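Local coordinates for dTDP-4-dehydrorhamnose 3-epimerase (Streptomyces niveus, PDB 2C0Z), which acts as a dTDP-6-deoxy-D-xylo-4-hexulose 3-epimerase and, together with NovU, makes a 5-C-methylated keto-sugar nucleotide for biosynthesis of the antibiotic novobiocin, at residues Q79-T84 with L139-S144; V99-Y104 with P193-C198. All coordinates share one frame; numbering follows the deposited sequence. Where two conformers were deposited one is given.

Contact 1: Q79-T84 with L139-S144; sequences QAKYVT and LCYLSS
Tyr82 and Leu142 pair across two neighbouring antiparallel strands of the RmlC-like cupin fold. Segments 81-84 and 139-143, parts of strands 81-87 and 136-143, run antiparallel at 165°. Backbone bonds join them in two reciprocal pairs. Tyr82 and Leu142 exchange N-H...O bonds of 2.8 Å between Tyr82 N and Leu142 O and between Leu142 N and Tyr82 O. Thr84 and Cys140 form the second pair in the same way. Beyond the strand end, Ser144 N donates to Ala80 O, and Ala80 N returns a nearly straight bond of 2.9 Å to Ser144 OG. Ser144 OG sits between its own backbone N and carbonyl carbon (chi1 72°), which turns it back toward Ala80.

Apolar packing follows the two faces of the sheet. On one face Val83 and Tyr141 lie side by side, with Val83 CG2, in one of its two conformers, 3.8 Å from Tyr141 CD2. Lys81 CE comes within 4.0 Å of the same ring carbon, Tyr141 CD2. On the other face the CB atoms of Tyr82 and Leu142 meet, while the Tyr82 ring leads away to bond Trp38 O.

The face with Lys81 and Tyr141 is that of the probable active site. By similarity, Lys81 binds substrate and Tyr141 is the proton donor; Tyr141 OH bonds Ser60 OG, and its ring touches His128. The chain of Lys81 bends at its outer torsions (chi3 137°). In one of two serine conformers, Lys81 NZ donates to Ser143 OG at 3.1 Å, a bond that depends on the copy chosen.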
loop_
_atom_site.group_PDB
_atom_site.type_symbol
_atom_site.label_atom_id
_atom_site.label_comp_id
_atom_site.label_asym_id
_atom_site.label_seq_id
_atom_site.Cartn_x
_atom_site.Cartn_y
_atom_site.Cartn_z
ATOM N N GLN A 79 11.479 3.981 -14.030
ATOM C CA GLN A 79 10.443 3.783 -13.022
ATOM C C GLN A 79 11.139 3.573 -11.688
ATOM O O GLN A 79 12.126 2.849 -11.628
ATOM C CB GLN A 79 9.627 2.530 -13.338
ATOM C CG GLN A 79 8.504 2.253 -12.336
ATOM C CD GLN A 79 7.920 0.883 -12.502
ATOM O OE1 GLN A 79 8.503 -0.100 -12.035
ATOM N NE2 GLN A 79 6.776 0.795 -13.174
ATOM N N ALA A 80 10.626 4.204 -10.652
ATOM C CA ALA A 80 11.067 3.941 -9.291
ATOM C C ALA A 80 9.973 3.182 -8.564
ATOM O O ALA A 80 8.812 3.327 -8.885
ATOM C CB ALA A 80 11.315 5.220 -8.590
ATOM N N LYS A 81 10.372 2.378 -7.590
ATOM C CA LYS A 81 9.433 1.508 -6.875
ATOM C C LYS A 81 9.702 1.577 -5.384
ATOM O O LYS A 81 10.846 1.663 -4.953
ATOM C CB LYS A 81 9.599 0.035 -7.306
ATOM C CG LYS A 81 9.053 -0.329 -8.636
ATOM C CD LYS A 81 9.165 -1.875 -8.818
ATOM C CE LYS A 81 7.904 -2.434 -9.418
ATOM N NZ LYS A 81 7.368 -1.552 -10.490
ATOM N N TYR A 82 8.635 1.468 -4.610
ATOM C CA TYR A 82 8.676 1.486 -3.153
ATOM C C TYR A 82 7.907 0.269 -2.709
ATOM O O TYR A 82 6.693 0.196 -2.878
ATOM C CB TYR A 82 8.057 2.807 -2.694
ATOM C CG TYR A 82 8.282 3.235 -1.263
ATOM C CD1 TYR A 82 7.491 2.734 -0.255
ATOM C CD2 TYR A 82 9.272 4.149 -0.929
ATOM C CE1 TYR A 82 7.669 3.130 1.068
ATOM C CE2 TYR A 82 9.456 4.559 0.367
ATOM C CZ TYR A 82 8.637 4.052 1.378
ATOM O OH TYR A 82 8.816 4.507 2.657
ATOM N N VAL A 83 8.627 -0.698 -2.155
ATOM C CA VAL A 83 8.121 -2.043 -1.930
ATOM C C VAL A 83 8.128 -2.440 -0.466
ATOM O O VAL A 83 9.101 -2.197 0.244
ATOM C CB VAL A 83 8.801 -3.096 -2.831
ATOM C CG1 VAL A 83 10.264 -3.256 -2.510
ATOM C CG2 VAL A 83 8.070 -4.436 -2.763
ATOM N N THR A 84 7.051 -3.115 -0.034
ATOM C CA THR A 84 6.996 -3.669 1.305
ATOM C C THR A 84 6.239 -4.980 1.337
ATOM O O THR A 84 5.456 -5.276 0.433
ATOM C CB THR A 84 6.366 -2.630 2.263
ATOM O OG1 THR A 84 6.638 -2.984 3.606
ATOM C CG2 THR A 84 4.856 -2.575 2.183
ATOM N N LEU A 139 3.289 -8.824 -1.300
ATOM C CA LEU A 139 4.043 -7.596 -1.470
ATOM C C LEU A 139 3.105 -6.501 -1.941
ATOM O O LEU A 139 2.178 -6.757 -2.709
ATOM C CB LEU A 139 5.162 -7.770 -2.493
ATOM C CG LEU A 139 6.255 -8.706 -2.070
ATOM C CD1 LEU A 139 7.320 -8.671 -3.148
ATOM C CD2 LEU A 139 6.803 -8.294 -0.741
ATOM N N CYS A 140 3.331 -5.283 -1.444
ATOM C CA CYS A 140 2.654 -4.096 -1.902
ATOM C C CYS A 140 3.696 -3.157 -2.490
ATOM O O CYS A 140 4.771 -2.965 -1.889
ATOM C CB CYS A 140 1.926 -3.435 -0.736
ATOM S SG CYS A 140 0.964 -1.995 -1.196
ATOM N N TYR A 141 3.421 -2.603 -3.660
ATOM C CA TYR A 141 4.383 -1.799 -4.400
ATOM C C TYR A 141 3.720 -0.482 -4.744
ATOM O O TYR A 141 2.574 -0.472 -5.204
ATOM C CB TYR A 141 4.755 -2.443 -5.780
ATOM C CG TYR A 141 5.082 -3.906 -5.868
ATOM C CD1 TYR A 141 4.096 -4.858 -5.708
ATOM C CD2 TYR A 141 6.360 -4.329 -6.199
ATOM C CE1 TYR A 141 4.363 -6.212 -5.844
ATOM C CE2 TYR A 141 6.648 -5.687 -6.339
ATOM C CZ TYR A 141 5.644 -6.617 -6.153
ATOM O OH TYR A 141 5.891 -7.979 -6.272
ATOM N N LEU A 142 4.425 0.615 -4.530
ATOM C CA LEU A 142 4.057 1.915 -5.075
ATOM C C LEU A 142 5.075 2.273 -6.152
ATOM O O LEU A 142 6.294 2.180 -5.914
ATOM C CB LEU A 142 4.037 2.969 -3.990
ATOM C CG LEU A 142 3.328 2.592 -2.683
ATOM C CD1 LEU A 142 3.427 3.735 -1.676
ATOM C CD2 LEU A 142 1.885 2.237 -2.925
ATOM N N SER A 143 4.584 2.618 -7.336
ATOM C CA SER A 143 5.455 2.857 -8.502
ATOM C C SER A 143 5.248 4.266 -9.021
ATOM O O SER A 143 4.130 4.770 -9.028
ATOM C CB SER A 143 5.151 1.855 -9.625
ATOM O OG SER A 143 5.411 0.504 -9.232
ATOM N N SER A 144 6.336 4.862 -9.514
ATOM C CA SER A 144 6.309 6.205 -10.084
ATOM C C SER A 144 5.855 6.272 -11.535
ATOM O O SER A 144 5.723 7.356 -12.075
ATOM C CB SER A 144 7.695 6.846 -9.970
ATOM O OG SER A 144 8.609 6.228 -10.892
#

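Contact 2: V99-Y104 with P193-C198; sequences VGSPTY and PTYATC
Tyr195 lays one face of its ring over the backbone of Ser101 and CD of Pro102. Ser101 CA stands 3.9 Å from the centroid of the Tyr195 ring, 22° off the ring normal, and makes a CH-pi contact. Pro102 CD makes a second one on the same face, at 4.3 Å from the Tyr195 centroid. Both carbons are displaced toward the rim of the ring. The proline and the phenol cross at about a right angle. Ser101 CB adds a contact of 3.7 Å to Tyr195 CD1. The ring gets there because Tyr195 CG is anti to its backbone N (chi1 178°). At the far end of the ring, Tyr195 OH bonds Glu18 OE1.

The contact joins the loop between strands 89-96 and 107-113 to the start of the last modelled helix, 195-198. Thr194 is the N-cap of that helix; its OG1 accepts a weak bond from Thr197 N. A single backbone bridge pairs Val99 with Thr194. Val99 N donates to Pro193 O at 2.9 Å, and Tyr195 N donates to Val99 O at 2.8 Å. The second bond is nearly straight at its hydrogen (173°), although Tyr195 N is tilted from the carbonyl plane. A water also donates to Val99 O and accepts from Ala196 N, so this carbonyl meets the first turn of the helix both directly and through solvent.

The loop has its own internal bonds. Residues Ser101 to Tyr104 form a type I turn. Ser101 OG accepts from Thr103 N in an ST turn, and it also bonds Asp96 OD2. Thr103 OG1 bonds the same Asp96 OD2, bringing both hydroxyls to one carboxylate oxygen.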
loop_
_atom_site.group_PDB
_atom_site.type_symbol
_atom_site.label_atom_id
_atom_site.label_comp_id
_atom_site.label_asym_id
_atom_site.label_seq_id
_atom_site.Cartn_x
_atom_site.Cartn_y
_atom_site.Cartn_z
ATOM N N VAL A 99 24.673 0.200 -16.537
ATOM C CA VAL A 99 25.994 0.060 -17.110
ATOM C C VAL A 99 26.825 1.300 -16.806
ATOM O O VAL A 99 26.420 2.439 -17.061
ATOM C CB VAL A 99 25.915 -0.221 -18.621
ATOM C CG1 VAL A 99 27.288 -0.283 -19.226
ATOM C CG2 VAL A 99 25.161 -1.494 -18.881
ATOM N N GLY A 100 28.009 1.071 -16.256
ATOM C CA GLY A 100 28.874 2.155 -15.850
ATOM C C GLY A 100 28.841 2.465 -14.378
ATOM O O GLY A 100 29.732 3.173 -13.852
ATOM N N SER A 101 27.826 1.953 -13.675
ATOM C CA SER A 101 27.718 2.199 -12.255
ATOM C C SER A 101 28.839 1.452 -11.531
ATOM O O SER A 101 29.161 0.313 -11.887
ATOM C CB SER A 101 26.392 1.645 -11.732
ATOM O OG SER A 101 26.417 1.663 -10.313
ATOM N N PRO A 102 29.387 2.037 -10.468
ATOM C CA PRO A 102 30.357 1.301 -9.664
ATOM C C PRO A 102 29.847 -0.051 -9.182
ATOM O O PRO A 102 30.636 -0.978 -8.958
ATOM C CB PRO A 102 30.619 2.226 -8.472
ATOM C CG PRO A 102 30.276 3.574 -8.939
ATOM C CD PRO A 102 29.168 3.408 -9.964
ATOM N N THR A 103 28.532 -0.158 -8.981
ATOM C CA THR A 103 27.965 -1.397 -8.483
ATOM C C THR A 103 27.160 -2.127 -9.563
ATOM O O THR A 103 26.328 -2.962 -9.243
ATOM C CB THR A 103 27.075 -1.132 -7.224
ATOM O OG1 THR A 103 26.136 -0.069 -7.453
ATOM C CG2 THR A 103 27.946 -0.671 -6.074
ATOM N N TYR A 104 27.443 -1.870 -10.837
ATOM C CA TYR A 104 26.845 -2.635 -11.913
ATOM C C TYR A 104 27.079 -4.138 -11.663
ATOM O O TYR A 104 28.178 -4.585 -11.347
ATOM C CB TYR A 104 27.413 -2.230 -13.295
ATOM C CG TYR A 104 26.967 -3.191 -14.384
ATOM C CD1 TYR A 104 25.725 -3.089 -14.937
ATOM C CD2 TYR A 104 27.777 -4.239 -14.815
ATOM C CE1 TYR A 104 25.286 -3.983 -15.888
ATOM C CE2 TYR A 104 27.343 -5.135 -15.752
ATOM C CZ TYR A 104 26.113 -5.007 -16.311
ATOM O OH TYR A 104 25.681 -5.926 -17.261
ATOM N N PRO A 193 19.921 -0.261 -18.952
ATOM C CA PRO A 193 20.039 1.148 -18.647
ATOM C C PRO A 193 21.511 1.568 -18.518
ATOM O O PRO A 193 22.310 0.739 -18.139
ATOM C CB PRO A 193 19.346 1.260 -17.278
ATOM C CG PRO A 193 18.554 0.044 -17.123
ATOM C CD PRO A 193 19.277 -1.007 -17.851
ATOM N N THR A 194 21.837 2.831 -18.797
ATOM C CA THR A 194 23.173 3.346 -18.552
ATOM C C THR A 194 23.168 4.222 -17.298
ATOM O O THR A 194 22.232 4.965 -17.037
ATOM C CB THR A 194 23.758 4.086 -19.775
ATOM O OG1 THR A 194 23.230 5.408 -19.859
ATOM C CG2 THR A 194 23.363 3.383 -21.062
ATOM N N TYR A 195 24.212 4.100 -16.500
ATOM C CA TYR A 195 24.320 4.856 -15.264
ATOM C C TYR A 195 24.263 6.366 -15.510
ATOM O O TYR A 195 23.554 7.071 -14.793
ATOM C CB TYR A 195 25.610 4.437 -14.576
ATOM C CG TYR A 195 25.944 5.136 -13.294
ATOM C CD1 TYR A 195 25.120 5.042 -12.167
ATOM C CD2 TYR A 195 27.116 5.863 -13.189
ATOM C CE1 TYR A 195 25.444 5.673 -10.994
ATOM C CE2 TYR A 195 27.443 6.492 -12.015
ATOM C CZ TYR A 195 26.619 6.404 -10.932
ATOM O OH TYR A 195 26.984 7.057 -9.784
ATOM N N ALA A 196 24.944 6.852 -16.542
ATOM C CA ALA A 196 24.917 8.301 -16.832
ATOM C C ALA A 196 23.489 8.813 -17.051
ATOM O O ALA A 196 23.127 9.896 -16.572
ATOM C CB ALA A 196 25.767 8.609 -18.059
ATOM N N THR A 197 22.697 8.025 -17.776
ATOM C CA THR A 197 21.315 8.357 -18.098
ATOM C C THR A 197 20.465 8.345 -16.836
ATOM O O THR A 197 19.633 9.212 -16.626
ATOM C CB THR A 197 20.758 7.355 -19.134
ATOM O OG1 THR A 197 21.495 7.449 -20.350
ATOM C CG2 THR A 197 19.334 7.681 -19.563
ATOM N N CYS A 198 20.692 7.372 -15.963
ATOM C CA CYS A 198 19.889 7.292 -14.744
ATOM C C CYS A 198 20.217 8.461 -13.823
ATOM O O CYS A 198 19.317 8.998 -13.183
ATOM C CB CYS A 198 20.108 5.965 -14.020
ATOM S SG CYS A 198 19.602 4.557 -14.994
HETATM O O HOH W 1 27.270 5.264 -17.813
#

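How the contacts relate
Contact 1 lies near the middle of the chain and contact 2 toward its edge. Their centres are 21 Å apart, and their nearest atoms stay about 8 Å apart without touching. Along the chain the segments alternate: 79-84, 99-104, 139-144, 193-198. Contact 1 joins two strands of the larger antiparallel sheet. Contact 2 uses the loop between two strands of the smaller sheet, and ties it to the last modelled helix, 195-198. Strand 126-132 of that smaller sheet packs on contact 1 through His128 and Phe130. Contact 1 thus holds probable catalytic parts, whereas contact 2 joins the end of the modelled chain to a loop of the smaller sheet, away from the substrate site.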